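Local coordinates for protein colicin-B (Escherichia coli, PDB 1RH1) that kills Escherichia coli and closely related bacteria by forming a channel that depolarizes their cytoplasmic membrane, at residues A[70-75]-A[86-91]. Residues are numbered along the deposited sequence; the frame is centred on the assembly and turned at random.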
# COMPACT_ATOMS: atom_id res chain seq x y z
N ARG A 70 10.32 -19.21 -20.86
CA ARG A 70 11.55 -19.40 -21.62
C ARG A 70 12.70 -18.52 -21.15
O ARG A 70 12.59 -17.33 -20.85
CB ARG A 70 11.31 -19.11 -23.08
CG ARG A 70 10.29 -19.99 -23.75
CD ARG A 70 10.80 -21.38 -24.03
NE ARG A 70 10.48 -21.66 -25.42
CZ ARG A 70 11.05 -22.60 -26.17
NH1 ARG A 70 12.00 -23.39 -25.68
NH2 ARG A 70 10.67 -22.70 -27.45
N ARG A 71 13.82 -19.23 -21.16
CA ARG A 71 15.12 -18.73 -20.78
C ARG A 71 15.79 -18.17 -22.02
O ARG A 71 16.24 -18.88 -22.93
CB ARG A 71 15.80 -19.92 -20.16
CG ARG A 71 17.15 -19.68 -19.59
CD ARG A 71 17.49 -20.87 -18.72
NE ARG A 71 18.81 -20.63 -18.17
CZ ARG A 71 19.01 -20.17 -16.93
NH1 ARG A 71 17.98 -19.90 -16.11
NH2 ARG A 71 20.26 -19.96 -16.49
N ILE A 72 15.76 -16.83 -22.06
CA ILE A 72 16.27 -16.04 -23.18
C ILE A 72 17.55 -15.33 -22.76
O ILE A 72 17.64 -14.70 -21.70
CB ILE A 72 15.06 -15.12 -23.61
CG1 ILE A 72 14.17 -16.02 -24.42
CG2 ILE A 72 15.36 -13.97 -24.53
CD1 ILE A 72 12.76 -15.47 -24.49
N ILE A 73 18.57 -15.52 -23.61
CA ILE A 73 19.95 -15.09 -23.38
C ILE A 73 20.33 -13.88 -24.20
O ILE A 73 20.13 -13.91 -25.41
CB ILE A 73 20.88 -16.30 -23.71
CG1 ILE A 73 20.53 -17.53 -22.92
CG2 ILE A 73 22.29 -15.94 -23.33
CD1 ILE A 73 21.33 -18.74 -23.40
N LEU A 74 20.89 -12.80 -23.64
CA LEU A 74 21.29 -11.63 -24.43
C LEU A 74 22.61 -11.91 -25.11
O LEU A 74 23.51 -12.48 -24.48
CB LEU A 74 21.45 -10.41 -23.52
CG LEU A 74 21.72 -9.06 -24.12
CD1 LEU A 74 20.63 -8.67 -25.08
CD2 LEU A 74 21.74 -8.02 -23.02
N ASP A 75 22.76 -11.53 -26.39
CA ASP A 75 23.95 -11.85 -27.21
C ASP A 75 24.28 -13.36 -27.14
O ASP A 75 25.43 -13.77 -26.95
CB ASP A 75 25.20 -11.05 -26.75
CG ASP A 75 25.11 -9.53 -26.78
OD1 ASP A 75 25.67 -8.89 -25.88
OD2 ASP A 75 24.51 -8.97 -27.69
N TRP A 86 19.25 -9.57 -29.03
CA TRP A 86 18.06 -10.33 -28.71
C TRP A 86 17.03 -10.61 -29.81
O TRP A 86 16.66 -9.68 -30.53
CB TRP A 86 17.44 -9.56 -27.58
CG TRP A 86 17.49 -10.23 -26.25
CD1 TRP A 86 17.75 -11.57 -26.10
CD2 TRP A 86 17.20 -9.59 -25.08
NE1 TRP A 86 17.62 -11.79 -24.81
CE2 TRP A 86 17.29 -10.66 -24.17
CE3 TRP A 86 16.88 -8.31 -24.66
CZ2 TRP A 86 17.06 -10.47 -22.82
CZ3 TRP A 86 16.64 -8.13 -23.29
CH2 TRP A 86 16.73 -9.20 -22.38
N SER A 87 16.50 -11.82 -29.96
CA SER A 87 15.44 -12.10 -30.95
C SER A 87 14.65 -13.34 -30.58
O SER A 87 15.21 -14.43 -30.45
CB SER A 87 15.98 -12.37 -32.37
OG SER A 87 16.64 -11.32 -33.04
N VAL A 88 13.33 -13.19 -30.43
CA VAL A 88 12.44 -14.30 -30.12
C VAL A 88 11.31 -14.41 -31.14
O VAL A 88 10.95 -13.41 -31.76
CB VAL A 88 11.82 -14.12 -28.72
CG1 VAL A 88 12.92 -13.93 -27.71
CG2 VAL A 88 10.96 -12.88 -28.65
N SER A 89 10.73 -15.59 -31.34
CA SER A 89 9.56 -15.75 -32.20
C SER A 89 8.26 -15.72 -31.37
O SER A 89 8.17 -16.37 -30.34
CB SER A 89 9.63 -17.07 -32.96
OG SER A 89 8.62 -17.20 -33.97
N VAL A 90 7.24 -14.97 -31.78
CA VAL A 90 5.93 -14.97 -31.12
C VAL A 90 5.03 -16.00 -31.82
O VAL A 90 4.89 -15.98 -33.06
CB VAL A 90 5.35 -13.53 -31.21
CG1 VAL A 90 4.01 -13.44 -30.56
CG2 VAL A 90 6.16 -12.61 -30.36
N HIS A 91 4.47 -16.97 -31.08
CA HIS A 91 3.57 -17.96 -31.68
C HIS A 91 2.22 -17.98 -30.98
O HIS A 91 2.06 -17.53 -29.84
CB HIS A 91 4.19 -19.34 -31.62
CG HIS A 91 3.50 -20.42 -32.46
ND1 HIS A 91 2.33 -21.01 -32.22
CD2 HIS A 91 4.00 -20.95 -33.62
CE1 HIS A 91 2.12 -21.87 -33.19
NE2 HIS A 91 3.13 -21.83 -34.03
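Leu-74 and Ile-72 both pack against the indole of Trp-86, and this is the tightly packed part of the contact between 70-75 and 86-91. Leu-74 CD1 stands 3.8 Å from the centroid of the five-membered ring of Trp-86, 22° off the normal, which meets the geometry of a CH-pi contact over the face. Leu-74 CG is anti to its own backbone N (chi1 -174°), and chi2 of 58° then sets CD1 over the ring. At the pyrrole side of the ring, Ile-72 CG2 lies 3.7 Å from Trp-86 CD1 in an oblique approach. The carbonyl O of Ile-73 comes within 3.3 Å of Trp-86 NE1. Farther along, Ile-72 CD1 rests 3.6 Å from Val-88 CG1, the two side chains crossing at about a right angle. The backbones separate from the Leu-74/Trp-86 pair toward Ile-72 and Val-88: CA of Leu-74 is 5.5 Å from CA of Trp-86, but CA of Ile-72 is 8.1 Å from CA of Val-88. Leu-64 of strand 62-64 touches both Ile-72 and Val-88. The looser side belongs to Arg-70 and Arg-71, partly exposed and making no contact with 86-91; Arg-70 NE instead donates a hydrogen bond to Val-63 O. Strand 70-73 pairs with 139-146, and 87-90 with 62-64 and 225-228, all within one mixed sheet of the N-terminal region. The contact rests mainly on apolar and CH-pi packing around a buried indole.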